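PDB 5OCS: putative NADH-depentdent flavin oxidoreductase from Cupriavidus metallidurans, which probably works as an FMN-dependent ene-reductase of the Old Yellow Enzyme family, oxidising NADPH. Local coordinates for residues Q100-G105 / E176-H181; T58-E63 / D158-A163; E213-V218 / R257-V262; R106-E111 / W128-P133; V232-W237 / V262-G267. All blocks are in the same frame, centred on the assembly; numbering follows the deposited sequence.

Contact 1. Residues Q100-G105 / E176-H181; sequences QLAHAG and EVHGAH
The carboxamide of Gln100 lies stacked over one face of the His178 imidazole, the two planes 25° apart. Gln100 NE2 sits 3.4 Å above the His178 ring plane, displaced toward the rim, while Gln100 OE1 comes to 3.2 Å from His178 CD2. At the edge of the same ring are the methyls of Ala180 and Ala102. Gln100 and Ala102 lie on strand 96-102 and His178 on strand 175-179, the third and fourth of the eight parallel strands of a TIM barrel, whose short axes here diverge by 42°. Leu101 ties the strands with both of its backbone polar atoms: its N donates to Glu176 O (2.9 Å), and its O accepts from His178 N (3.0 Å). The Leu101 and Val177 side chains share one sheet face, where Leu101 packs on Phe160 and Ala163 of helix 150-169; Gln100 and Glu176 share the polar interior face. An extended chain, CG anti to the backbone N (chi1 -174°), takes Gln100 across this face, and NE2 reaches Glu176 OE2 at 2.9 Å on the anti side of the carboxylate. Arg231 forms a salt bridge to that oxygen, and His263 and Trp229 hold OE1; so many donors around a buried carboxylate would probably keep it ionised. Gln100 and Arg231 are both seen to bind FMN in this protein, so Glu176 probably acts as a second-shell residue that positions two FMN-binding side chains. The imidazole of His178 is itself steadied from its own chain, Ala180 N donating to His178 ND1 at 3.2 Å.

Contact 2. Residues T58-E63 / D158-A163; sequences TAVSPE and DDFVAA
Val60 points its branched side chain at helix 150-169, and every carbon from CB outward has a neighbour there. CB rests 3.8 Å from Asp159 O. CG1, anti to the carbonyl carbon (chi1 -56°), stands over the middle of the Phe160 ring, 3.7 Å from its centroid and 10° off the normal, a CH-pi contact; its other side chain neighbour is Ala163 CB at 4.1 Å. CG2 meets the same ring near Phe160 CE2 (3.8 Å) and also approaches Asp159 CB. A beta-branched valine suits this place because its two methyls can spread over one aromatic face. Polar groups are joined through water: one molecule donates to both Val60 O and Asp159 O, and another links Ser61 OG to Asp159 OD2, 2.7 Å from each oxygen. Glu63 OE2 and Asp159 OD2 come within 4.3 Å of each other, a like-charged pair whose repulsion Lys155 probably offsets, since it makes a salt bridge to both. The turn leaving strand 52-59 is thus laid against the flank of helix 150-169, in the layer between strands and outer helices of the TIM barrel, where Phe160 also touches Leu101 of strand 96-102 and Val214 and Val218 of helix 204-221.

Contact 3. Residues E213-V218 / R257-V262; sequences EVFDAV and RGSAAV
Arg257 NH1 donates to Asp216 OD2 at 2.8 Å in a salt bridge. The donor reaches the syn side of the carboxylate with a bent N-H...O angle of 138°, and although the two side chains cross at about a right angle, their flat ends are nearly coplanar. The other oxygen, Asp216 OD1, lies 3.4 Å from Arg257 CD and receives a water that also donates to Arg257 O. Beside this pair the rim of Phe215 meets the backbone and Ser259: CE2 is 3.5 Å from Arg257 O, near the ring plane, and CZ is 3.7 Å from Ser259 CB. One step out, a Schellman motif ends helix 244-256 and sets these partners in place, with Gly258 at its C-prime position; the positive phi needed there is easy for glycine. Ser259 OG donates to Ala261 O (2.6 Å), pinning the turn into strand 262-265. Phe215 is seated on Val228 and Met230 of strand 228-233 and on Leu254, filling the wedge between two barrel helices. Since Glu253 makes a second salt bridge, to Arg257 NE, the guanidinium faces two carboxylates, which would be expected to limit its rotation.

Contact 4. Residues R106-E111 / W128-P133; sequences RKASSE and WQTFAP
Ser109 lies against the indole of Trp128, and here the contact is tight. Its CA stands 3.6 Å from the centroid of the six-membered ring, 13° off the normal, a CH-pi contact, and its CB lies over the same face. OG, anti to the backbone N (chi1 -173°), turns back to accept from Trp128 N at 2.9 Å in a fairly straight bond, and it also bonds to Ile120 O, so one small hydroxyl serves two backbone groups. The ring edge is fixed in turn by Trp128 NE1 bonding to Glu63 O. Thr130 CG2 touches both Ala108 CB (3.7 Å) and Ser109 CB (3.8 Å), the apolar branch of the threonine turned to these carbons while OG1 meets a water. Toward Arg106 the fit slackens. Arg106 CB meets Ala132 CB at 4.0 Å, and Arg106 N, though near Phe131 O, makes its bond to Gln187 OE1 instead. That water spans Arg106 O (3.0 Å) and Thr130 OG1, while the guanidinium heads away from this partner segment to Val136 O. The two backbones run almost oppositely, 165° apart, and Thr130 and Ala132 also pair with Ala146 of the small parallel sheet. Both segments belong to the long loop between strand 96-102, the third of the TIM barrel, and helix 150-169, one of the beta-alpha loops at the C-terminal ends of the strands.

Contact 5. Residues V232-W237 / V262-G267; sequences VSATDW and VHVSTG
Val232 CG2 overlaps Val262 CG2 at 3.9 Å, the two side chains crossing obliquely where Val232 also touches Thr247 and Leu250 of helix 244-256. Ala234 CB extends the apolar seam to Val264 CG1 (4.0 Å); it also comes close to Ser265 O, a spot suited to so short a side chain. Between the backbones, Val232 uses both polar atoms: its N donates to His263 O and its O accepts from Ser265 N, each at 2.8 Å and nearly straight (167° and 171°). Strand 228-233, helix 244-256 and strand 262-265 form a beta-alpha-beta unit of the TIM barrel, which makes these strands parallel neighbours, the fifth and sixth. On the other side of the sheet from the valines, Ser265 OG bonds to the FMN-binding Arg231 and to a citrate, probably from the crystallisation liquor, that also meets Thr266. His263 NE2 bonds to Ser322 OG. Past the strand ends, Gly267 nestles beside Ala234 and Thr235, its CA 3.4 Å from Thr235 O; its positive phi and the closeness of Thr235 CG2 both suit a residue without a side chain. A water bonds to Ser233 OG at 2.9 Å and weakly accepts from Gly267 N.

Contacts 1 and 5 belong to one barrel wall, their centres 13 Å apart, and meet where Glu176 OE1 bonds to His263 ND1 at 2.7 Å; both touch Arg231, an FMN-binding residue. Contact 2 continues the same sheet on the other flank of contact 1, Thr58 N bonding to Gln100 O (2.8 Å). Its helix reaches contact 3, Phe160 CG lying 3.5 Å from Val214 CG1, so helices 150-169 and 204-221 pack together outside the strands, while contact 3 shares Val262 with contact 5. Contact 4 sits farther out, about 20 Å from the centre of the chain to its own centre, yet touches contact 1 through Lys107 NZ and His181 O (2.7 Å) and contact 2 through Trp128 and Glu63.

Contact 1. Residues Q100-G105 / E176-H181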
# COMPACT_ATOMS: atom_id res chain seq x y z
N GLN D 100 -9.98 -13.40 11.24
CA GLN D 100 -9.63 -14.19 12.44
C GLN D 100 -10.41 -13.66 13.63
O GLN D 100 -10.27 -12.49 14.01
CB GLN D 100 -8.12 -14.11 12.70
CG GLN D 100 -7.67 -15.00 13.82
CD GLN D 100 -6.24 -14.75 14.18
OE1 GLN D 100 -5.91 -13.70 14.73
NE2 GLN D 100 -5.39 -15.74 13.93
N LEU D 101 -11.32 -14.47 14.16
CA LEU D 101 -12.06 -14.08 15.34
C LEU D 101 -11.29 -14.59 16.56
O LEU D 101 -10.81 -15.74 16.58
CB LEU D 101 -13.46 -14.66 15.29
CG LEU D 101 -14.42 -14.11 14.26
CD1 LEU D 101 -15.78 -14.78 14.48
CD2 LEU D 101 -14.55 -12.58 14.31
N ALA D 102 -11.22 -13.75 17.58
CA ALA D 102 -10.25 -13.92 18.66
C ALA D 102 -10.79 -13.51 20.02
O ALA D 102 -11.69 -12.71 20.14
CB ALA D 102 -9.01 -13.12 18.34
N HIS D 103 -10.20 -14.09 21.05
CA HIS D 103 -10.38 -13.69 22.42
C HIS D 103 -9.04 -14.02 23.13
O HIS D 103 -8.58 -15.16 23.07
CB HIS D 103 -11.50 -14.49 23.05
CG HIS D 103 -11.94 -13.98 24.38
ND1 HIS D 103 -11.10 -13.88 25.46
CD2 HIS D 103 -13.16 -13.58 24.81
CE1 HIS D 103 -11.77 -13.41 26.50
NE2 HIS D 103 -13.03 -13.23 26.12
N ALA D 104 -8.42 -13.01 23.71
CA ALA D 104 -7.05 -13.11 24.29
C ALA D 104 -6.98 -13.84 25.64
O ALA D 104 -5.91 -14.23 26.07
CB ALA D 104 -6.46 -11.72 24.47
N GLY D 105 -8.11 -14.00 26.31
CA GLY D 105 -8.17 -14.76 27.54
C GLY D 105 -7.30 -14.03 28.55
O GLY D 105 -7.37 -12.81 28.66
N GLU D 176 -11.45 -17.66 10.49
CA GLU D 176 -10.43 -18.42 11.22
C GLU D 176 -10.65 -18.22 12.70
O GLU D 176 -10.61 -17.09 13.22
CB GLU D 176 -9.04 -17.93 10.82
CG GLU D 176 -7.93 -18.57 11.65
CD GLU D 176 -6.55 -18.33 11.08
OE1 GLU D 176 -6.29 -18.77 9.93
OE2 GLU D 176 -5.72 -17.72 11.80
N VAL D 177 -10.94 -19.31 13.41
CA VAL D 177 -11.18 -19.20 14.85
C VAL D 177 -9.79 -19.36 15.46
O VAL D 177 -9.05 -20.31 15.17
CB VAL D 177 -12.11 -20.33 15.37
CG1 VAL D 177 -12.19 -20.30 16.88
CG2 VAL D 177 -13.49 -20.18 14.75
N HIS D 178 -9.43 -18.42 16.31
CA HIS D 178 -8.08 -18.35 16.84
C HIS D 178 -7.94 -19.27 18.05
O HIS D 178 -8.37 -18.93 19.13
CB HIS D 178 -7.74 -16.91 17.22
CG HIS D 178 -6.27 -16.63 17.34
ND1 HIS D 178 -5.31 -17.63 17.42
CD2 HIS D 178 -5.59 -15.46 17.37
CE1 HIS D 178 -4.11 -17.08 17.51
NE2 HIS D 178 -4.26 -15.77 17.47
N GLY D 179 -7.29 -20.40 17.83
CA GLY D 179 -6.96 -21.38 18.90
C GLY D 179 -5.49 -21.45 19.27
O GLY D 179 -5.07 -22.43 19.88
N ALA D 180 -4.70 -20.43 18.95
CA ALA D 180 -3.25 -20.48 19.12
C ALA D 180 -2.72 -19.26 19.89
O ALA D 180 -3.48 -18.54 20.52
CB ALA D 180 -2.61 -20.61 17.75
N HIS D 181 -1.40 -19.09 19.86
CA HIS D 181 -0.68 -17.93 20.44
C HIS D 181 -0.97 -17.70 21.93
O HIS D 181 -0.90 -16.58 22.44
CB HIS D 181 -0.89 -16.63 19.63
CG HIS D 181 0.25 -15.66 19.77
ND1 HIS D 181 1.46 -15.84 19.13
CD2 HIS D 181 0.39 -14.54 20.52
CE1 HIS D 181 2.29 -14.86 19.47
NE2 HIS D 181 1.67 -14.06 20.31
O HOH W 1 -8.74 -17.78 21.43

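Contact 2. Residues T58-E63 / D158-A163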
# COMPACT_ATOMS: atom_id res chain seq x y z
N THR D 58 -9.60 -10.26 15.56
CA THR D 58 -10.70 -9.39 15.78
C THR D 58 -11.48 -9.84 17.01
O THR D 58 -12.03 -10.95 17.03
CB THR D 58 -11.58 -9.38 14.52
OG1 THR D 58 -10.81 -8.80 13.45
CG2 THR D 58 -12.85 -8.55 14.73
N ALA D 59 -11.48 -8.99 18.03
CA ALA D 59 -12.03 -9.32 19.35
C ALA D 59 -13.53 -9.53 19.28
O ALA D 59 -14.27 -8.72 18.69
CB ALA D 59 -11.69 -8.22 20.35
N VAL D 60 -13.99 -10.62 19.89
CA VAL D 60 -15.40 -10.92 20.02
C VAL D 60 -16.10 -10.11 21.14
O VAL D 60 -17.33 -10.12 21.20
CB VAL D 60 -15.66 -12.46 20.13
CG1 VAL D 60 -15.06 -13.19 18.93
CG2 VAL D 60 -15.10 -13.03 21.45
N SER D 61 -15.34 -9.42 21.97
CA SER D 61 -15.89 -8.60 23.06
C SER D 61 -14.79 -7.68 23.45
O SER D 61 -13.62 -7.96 23.19
CB SER D 61 -16.30 -9.49 24.25
OG SER D 61 -15.19 -10.20 24.80
N PRO D 62 -15.13 -6.59 24.12
CA PRO D 62 -14.06 -5.69 24.54
C PRO D 62 -13.05 -6.37 25.46
O PRO D 62 -11.87 -6.13 25.33
CB PRO D 62 -14.80 -4.62 25.37
CG PRO D 62 -16.24 -4.83 25.17
CD PRO D 62 -16.49 -6.08 24.39
N GLU D 63 -13.54 -7.18 26.40
CA GLU D 63 -12.67 -7.91 27.36
C GLU D 63 -11.76 -8.94 26.71
O GLU D 63 -10.77 -9.35 27.30
CB GLU D 63 -13.49 -8.55 28.54
CG GLU D 63 -14.39 -9.76 28.25
CD GLU D 63 -15.80 -9.39 27.80
OE1 GLU D 63 -16.02 -8.26 27.33
OE2 GLU D 63 -16.69 -10.24 27.89
N ASP D 158 -21.49 -17.18 22.80
CA ASP D 158 -22.47 -16.34 22.14
C ASP D 158 -21.80 -15.15 21.46
O ASP D 158 -22.29 -14.70 20.44
CB ASP D 158 -23.52 -15.85 23.11
CG ASP D 158 -24.42 -16.95 23.61
OD1 ASP D 158 -24.50 -18.06 22.99
OD2 ASP D 158 -25.01 -16.70 24.64
N ASP D 159 -20.71 -14.64 22.04
CA ASP D 159 -19.96 -13.50 21.47
C ASP D 159 -19.27 -13.92 20.15
O ASP D 159 -19.29 -13.17 19.16
CB ASP D 159 -18.92 -12.94 22.44
CG ASP D 159 -19.53 -12.23 23.63
OD1 ASP D 159 -20.75 -11.90 23.60
OD2 ASP D 159 -18.78 -11.96 24.58
N PHE D 160 -18.69 -15.12 20.13
CA PHE D 160 -18.15 -15.67 18.89
C PHE D 160 -19.23 -15.78 17.79
O PHE D 160 -19.00 -15.43 16.63
CB PHE D 160 -17.46 -17.00 19.11
CG PHE D 160 -15.99 -16.89 19.41
CD1 PHE D 160 -15.06 -16.87 18.37
CD2 PHE D 160 -15.52 -16.81 20.74
CE1 PHE D 160 -13.68 -16.75 18.63
CE2 PHE D 160 -14.15 -16.72 21.01
CZ PHE D 160 -13.23 -16.67 19.95
N VAL D 161 -20.38 -16.29 18.19
CA VAL D 161 -21.54 -16.36 17.32
C VAL D 161 -21.97 -15.00 16.82
O VAL D 161 -22.19 -14.85 15.62
CB VAL D 161 -22.72 -17.09 18.00
CG1 VAL D 161 -23.99 -16.97 17.14
CG2 VAL D 161 -22.36 -18.56 18.22
N ALA D 162 -22.09 -14.02 17.71
CA ALA D 162 -22.55 -12.70 17.32
C ALA D 162 -21.58 -12.10 16.31
O ALA D 162 -21.98 -11.55 15.28
CB ALA D 162 -22.78 -11.77 18.50
N ALA D 163 -20.30 -12.22 16.60
CA ALA D 163 -19.25 -11.67 15.71
C ALA D 163 -19.22 -12.41 14.38
O ALA D 163 -19.03 -11.77 13.34
CB ALA D 163 -17.89 -11.73 16.40
O HOH W 2 -19.65 -10.43 19.71
O HOH W 3 -16.19 -12.72 25.05

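Contact 3. Residues E213-V218 / R257-V262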
# COMPACT_ATOMS: atom_id res chain seq x y z
N GLU D 213 -16.52 -26.53 21.11
CA GLU D 213 -17.86 -25.88 21.26
C GLU D 213 -17.91 -24.55 20.52
O GLU D 213 -18.88 -24.21 19.83
CB GLU D 213 -18.25 -25.64 22.71
CG GLU D 213 -18.61 -26.94 23.43
CD GLU D 213 -18.81 -26.77 24.89
OE1 GLU D 213 -18.63 -25.63 25.39
OE2 GLU D 213 -19.16 -27.78 25.56
N VAL D 214 -16.83 -23.78 20.66
CA VAL D 214 -16.77 -22.46 20.03
C VAL D 214 -16.75 -22.64 18.53
O VAL D 214 -17.55 -21.97 17.81
CB VAL D 214 -15.55 -21.64 20.50
CG1 VAL D 214 -15.43 -20.31 19.75
CG2 VAL D 214 -15.71 -21.37 21.97
N PHE D 215 -15.86 -23.51 18.04
CA PHE D 215 -15.78 -23.79 16.62
C PHE D 215 -17.16 -24.22 16.10
O PHE D 215 -17.63 -23.72 15.06
CB PHE D 215 -14.79 -24.89 16.27
CG PHE D 215 -14.89 -25.33 14.86
CD1 PHE D 215 -14.21 -24.64 13.87
CD2 PHE D 215 -15.72 -26.37 14.52
CE1 PHE D 215 -14.37 -24.98 12.56
CE2 PHE D 215 -15.88 -26.73 13.20
CZ PHE D 215 -15.20 -26.03 12.22
N ASP D 216 -17.80 -25.16 16.80
CA ASP D 216 -19.15 -25.62 16.38
C ASP D 216 -20.16 -24.52 16.33
O ASP D 216 -20.94 -24.45 15.38
CB ASP D 216 -19.69 -26.73 17.32
CG ASP D 216 -18.96 -28.06 17.11
OD1 ASP D 216 -18.32 -28.25 16.05
OD2 ASP D 216 -19.06 -28.93 18.02
N ALA D 217 -20.14 -23.64 17.31
CA ALA D 217 -21.08 -22.55 17.34
C ALA D 217 -20.88 -21.57 16.19
O ALA D 217 -21.86 -21.10 15.60
CB ALA D 217 -21.02 -21.84 18.66
N VAL D 218 -19.61 -21.28 15.88
CA VAL D 218 -19.27 -20.45 14.73
C VAL D 218 -19.68 -21.09 13.42
O VAL D 218 -20.25 -20.43 12.53
CB VAL D 218 -17.77 -20.11 14.73
CG1 VAL D 218 -17.34 -19.52 13.38
CG2 VAL D 218 -17.45 -19.15 15.88
N ARG D 257 -16.02 -32.31 12.33
CA ARG D 257 -17.00 -31.29 12.59
C ARG D 257 -17.15 -30.27 11.44
O ARG D 257 -17.77 -29.28 11.62
CB ARG D 257 -16.68 -30.60 13.91
CG ARG D 257 -16.91 -31.53 15.11
CD ARG D 257 -16.29 -30.99 16.36
NE ARG D 257 -16.13 -32.02 17.40
CZ ARG D 257 -16.63 -31.97 18.63
NH1 ARG D 257 -17.34 -30.94 19.06
NH2 ARG D 257 -16.37 -32.97 19.48
N GLY D 258 -16.60 -30.55 10.28
CA GLY D 258 -16.87 -29.68 9.12
C GLY D 258 -15.97 -28.47 8.99
O GLY D 258 -16.29 -27.56 8.21
N SER D 259 -14.87 -28.42 9.72
CA SER D 259 -13.78 -27.48 9.37
C SER D 259 -13.33 -27.55 7.93
O SER D 259 -13.19 -28.63 7.37
CB SER D 259 -12.57 -27.67 10.28
OG SER D 259 -11.73 -26.52 10.15
N ALA D 260 -13.12 -26.39 7.30
CA ALA D 260 -12.62 -26.32 5.94
C ALA D 260 -11.12 -26.54 5.81
O ALA D 260 -10.62 -26.86 4.74
CB ALA D 260 -12.98 -24.97 5.33
N ALA D 261 -10.40 -26.32 6.92
CA ALA D 261 -8.97 -26.33 6.92
C ALA D 261 -8.47 -26.42 8.33
O ALA D 261 -9.23 -26.38 9.30
CB ALA D 261 -8.43 -25.07 6.23
N VAL D 262 -7.16 -26.50 8.44
CA VAL D 262 -6.48 -26.18 9.69
C VAL D 262 -5.24 -25.33 9.38
O VAL D 262 -4.49 -25.59 8.42
CB VAL D 262 -6.16 -27.45 10.53
CG1 VAL D 262 -5.18 -28.34 9.81
CG2 VAL D 262 -5.60 -27.09 11.90
O HOH W 4 -19.49 -28.42 13.54

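Contact 4. Residues R106-E111 / W128-P133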
# COMPACT_ATOMS: atom_id res chain seq x y z
N ARG D 106 -6.46 -14.77 29.27
CA ARG D 106 -5.59 -14.15 30.25
C ARG D 106 -4.55 -13.21 29.70
O ARG D 106 -3.93 -12.52 30.49
CB ARG D 106 -4.89 -15.20 31.14
CG ARG D 106 -3.76 -15.92 30.43
CD ARG D 106 -3.40 -17.16 31.21
NE ARG D 106 -2.30 -17.92 30.62
CZ ARG D 106 -1.52 -18.77 31.29
NH1 ARG D 106 -1.67 -18.94 32.62
NH2 ARG D 106 -0.55 -19.43 30.62
N LYS D 107 -4.32 -13.21 28.39
CA LYS D 107 -3.36 -12.31 27.77
C LYS D 107 -3.97 -10.96 27.36
O LYS D 107 -3.26 -10.09 26.80
CB LYS D 107 -2.75 -12.99 26.56
CG LYS D 107 -1.80 -14.12 26.89
CD LYS D 107 -1.26 -14.64 25.56
CE LYS D 107 0.05 -15.33 25.71
NZ LYS D 107 0.70 -15.53 24.38
N ALA D 108 -5.26 -10.79 27.63
CA ALA D 108 -5.95 -9.53 27.37
C ALA D 108 -5.44 -8.38 28.23
O ALA D 108 -4.57 -8.57 29.10
CB ALA D 108 -7.45 -9.73 27.54
N SER D 109 -5.93 -7.18 27.94
CA SER D 109 -5.66 -6.00 28.74
C SER D 109 -4.16 -5.75 28.79
O SER D 109 -3.57 -5.55 29.87
CB SER D 109 -6.26 -6.16 30.15
OG SER D 109 -6.14 -4.97 30.88
N SER D 110 -3.51 -5.82 27.61
CA SER D 110 -2.07 -5.60 27.49
C SER D 110 -1.76 -4.40 26.57
O SER D 110 -2.61 -3.90 25.85
CB SER D 110 -1.40 -6.83 26.93
OG SER D 110 -1.57 -7.92 27.82
N GLU D 111 -0.51 -3.95 26.63
CA GLU D 111 -0.05 -2.82 25.83
C GLU D 111 0.33 -3.33 24.45
O GLU D 111 0.67 -4.51 24.29
CB GLU D 111 1.19 -2.16 26.48
CG GLU D 111 0.93 -1.52 27.83
CD GLU D 111 0.14 -0.20 27.78
OE1 GLU D 111 -0.46 0.17 26.74
OE2 GLU D 111 0.05 0.48 28.81
N TRP D 128 -8.42 -3.78 32.19
CA TRP D 128 -9.65 -4.52 32.54
C TRP D 128 -9.41 -5.90 33.07
O TRP D 128 -8.35 -6.49 32.86
CB TRP D 128 -10.62 -4.59 31.37
CG TRP D 128 -10.16 -5.39 30.16
CD1 TRP D 128 -10.31 -6.72 29.96
CD2 TRP D 128 -9.50 -4.88 29.00
NE1 TRP D 128 -9.80 -7.08 28.74
CE2 TRP D 128 -9.30 -5.96 28.12
CE3 TRP D 128 -9.09 -3.60 28.58
CZ2 TRP D 128 -8.71 -5.80 26.87
CZ3 TRP D 128 -8.48 -3.46 27.35
CH2 TRP D 128 -8.32 -4.55 26.50
N GLN D 129 -10.40 -6.42 33.80
CA GLN D 129 -10.32 -7.80 34.30
C GLN D 129 -10.36 -8.82 33.14
O GLN D 129 -11.26 -8.73 32.28
CB GLN D 129 -11.45 -8.10 35.28
CG GLN D 129 -11.29 -9.49 35.93
CD GLN D 129 -10.00 -9.57 36.77
OE1 GLN D 129 -9.88 -8.85 37.76
NE2 GLN D 129 -9.01 -10.40 36.34
N THR D 130 -9.41 -9.75 33.15
CA THR D 130 -9.27 -10.79 32.11
C THR D 130 -9.90 -12.09 32.59
O THR D 130 -10.12 -12.28 33.79
CB THR D 130 -7.79 -10.98 31.74
OG1 THR D 130 -7.06 -11.45 32.90
CG2 THR D 130 -7.21 -9.67 31.25
N PHE D 131 -10.19 -12.98 31.65
CA PHE D 131 -10.86 -14.23 31.89
C PHE D 131 -10.08 -15.36 31.26
O PHE D 131 -9.42 -15.18 30.21
CB PHE D 131 -12.30 -14.16 31.32
CG PHE D 131 -13.13 -13.11 32.00
CD1 PHE D 131 -13.67 -13.35 33.26
CD2 PHE D 131 -13.24 -11.83 31.47
CE1 PHE D 131 -14.38 -12.35 33.94
CE2 PHE D 131 -13.94 -10.82 32.13
CZ PHE D 131 -14.52 -11.09 33.37
N ALA D 132 -10.20 -16.54 31.86
CA ALA D 132 -9.41 -17.70 31.47
C ALA D 132 -10.02 -18.99 31.98
O ALA D 132 -10.93 -18.97 32.85
CB ALA D 132 -7.98 -17.56 32.00
N PRO D 133 -9.50 -20.13 31.50
CA PRO D 133 -10.05 -21.35 32.08
C PRO D 133 -9.78 -21.47 33.59
O PRO D 133 -10.61 -22.01 34.33
CB PRO D 133 -9.34 -22.46 31.32
CG PRO D 133 -8.17 -21.82 30.65
CD PRO D 133 -8.65 -20.42 30.32
O HOH W 5 -4.17 -12.39 33.52

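Contact 5. Residues V232-W237 / V262-G267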
# COMPACT_ATOMS: atom_id res chain seq x y z
N VAL D 232 -4.20 -23.33 14.95
CA VAL D 232 -3.72 -24.18 16.04
C VAL D 232 -2.23 -24.08 16.16
O VAL D 232 -1.52 -24.05 15.15
CB VAL D 232 -4.09 -25.66 15.79
CG1 VAL D 232 -3.61 -26.55 16.95
CG2 VAL D 232 -5.61 -25.84 15.60
N SER D 233 -1.72 -24.01 17.40
CA SER D 233 -0.28 -24.08 17.60
C SER D 233 0.21 -25.50 17.49
O SER D 233 -0.36 -26.35 18.15
CB SER D 233 0.08 -23.58 19.00
OG SER D 233 1.48 -23.72 19.18
N ALA D 234 1.23 -25.79 16.67
CA ALA D 234 1.67 -27.18 16.50
C ALA D 234 2.01 -27.83 17.82
O ALA D 234 1.69 -29.01 18.03
CB ALA D 234 2.87 -27.23 15.58
N THR D 235 2.71 -27.08 18.67
CA THR D 235 3.19 -27.58 19.96
C THR D 235 3.69 -26.41 20.83
O THR D 235 4.12 -25.38 20.31
CB THR D 235 4.31 -28.64 19.78
OG1 THR D 235 4.72 -29.15 21.07
CG2 THR D 235 5.55 -28.07 19.07
N ASP D 236 3.66 -26.61 22.14
CA ASP D 236 4.40 -25.78 23.08
C ASP D 236 5.89 -26.18 23.02
O ASP D 236 6.26 -27.29 22.58
CB ASP D 236 3.87 -25.89 24.51
CG ASP D 236 2.47 -25.31 24.69
OD1 ASP D 236 1.99 -24.54 23.84
OD2 ASP D 236 1.85 -25.63 25.71
N TRP D 237 6.73 -25.26 23.47
CA TRP D 237 8.18 -25.46 23.56
C TRP D 237 8.50 -26.22 24.88
O TRP D 237 9.54 -26.84 25.03
CB TRP D 237 8.83 -24.06 23.43
CG TRP D 237 10.27 -23.92 23.76
CD1 TRP D 237 11.34 -24.11 22.91
CD2 TRP D 237 10.82 -23.46 25.00
NE1 TRP D 237 12.53 -23.86 23.58
CE2 TRP D 237 12.24 -23.46 24.86
CE3 TRP D 237 10.26 -23.08 26.24
CZ2 TRP D 237 13.10 -23.08 25.91
CZ3 TRP D 237 11.12 -22.71 27.29
CH2 TRP D 237 12.53 -22.71 27.12
N VAL D 262 -7.16 -26.50 8.44
CA VAL D 262 -6.48 -26.18 9.69
C VAL D 262 -5.24 -25.33 9.38
O VAL D 262 -4.49 -25.59 8.42
CB VAL D 262 -6.16 -27.45 10.53
CG1 VAL D 262 -5.18 -28.34 9.81
CG2 VAL D 262 -5.60 -27.09 11.90
N HIS D 263 -5.03 -24.27 10.17
CA HIS D 263 -3.92 -23.38 9.98
C HIS D 263 -2.96 -23.65 11.12
O HIS D 263 -3.31 -23.41 12.28
CB HIS D 263 -4.43 -21.94 9.99
CG HIS D 263 -3.43 -20.91 9.57
ND1 HIS D 263 -3.77 -19.58 9.38
CD2 HIS D 263 -2.12 -21.00 9.25
CE1 HIS D 263 -2.70 -18.90 9.00
NE2 HIS D 263 -1.68 -19.74 8.92
N VAL D 264 -1.77 -24.13 10.79
CA VAL D 264 -0.85 -24.71 11.79
C VAL D 264 0.27 -23.73 12.02
O VAL D 264 1.02 -23.44 11.10
CB VAL D 264 -0.28 -26.06 11.31
CG1 VAL D 264 0.73 -26.62 12.30
CG2 VAL D 264 -1.41 -27.07 11.03
N SER D 265 0.40 -23.21 13.25
CA SER D 265 1.53 -22.37 13.59
C SER D 265 2.79 -23.21 13.76
O SER D 265 2.73 -24.43 13.75
CB SER D 265 1.22 -21.52 14.81
OG SER D 265 0.36 -20.43 14.39
N THR D 266 3.96 -22.57 13.87
CA THR D 266 5.21 -23.32 13.70
C THR D 266 5.60 -24.14 14.91
O THR D 266 6.58 -24.84 14.84
CB THR D 266 6.43 -22.42 13.41
OG1 THR D 266 6.69 -21.59 14.55
CG2 THR D 266 6.18 -21.53 12.18
N GLY D 267 4.91 -23.96 16.03
CA GLY D 267 5.32 -24.58 17.28
C GLY D 267 6.65 -24.07 17.81
O GLY D 267 7.29 -24.74 18.64
O HOH W 6 3.10 -21.93 17.54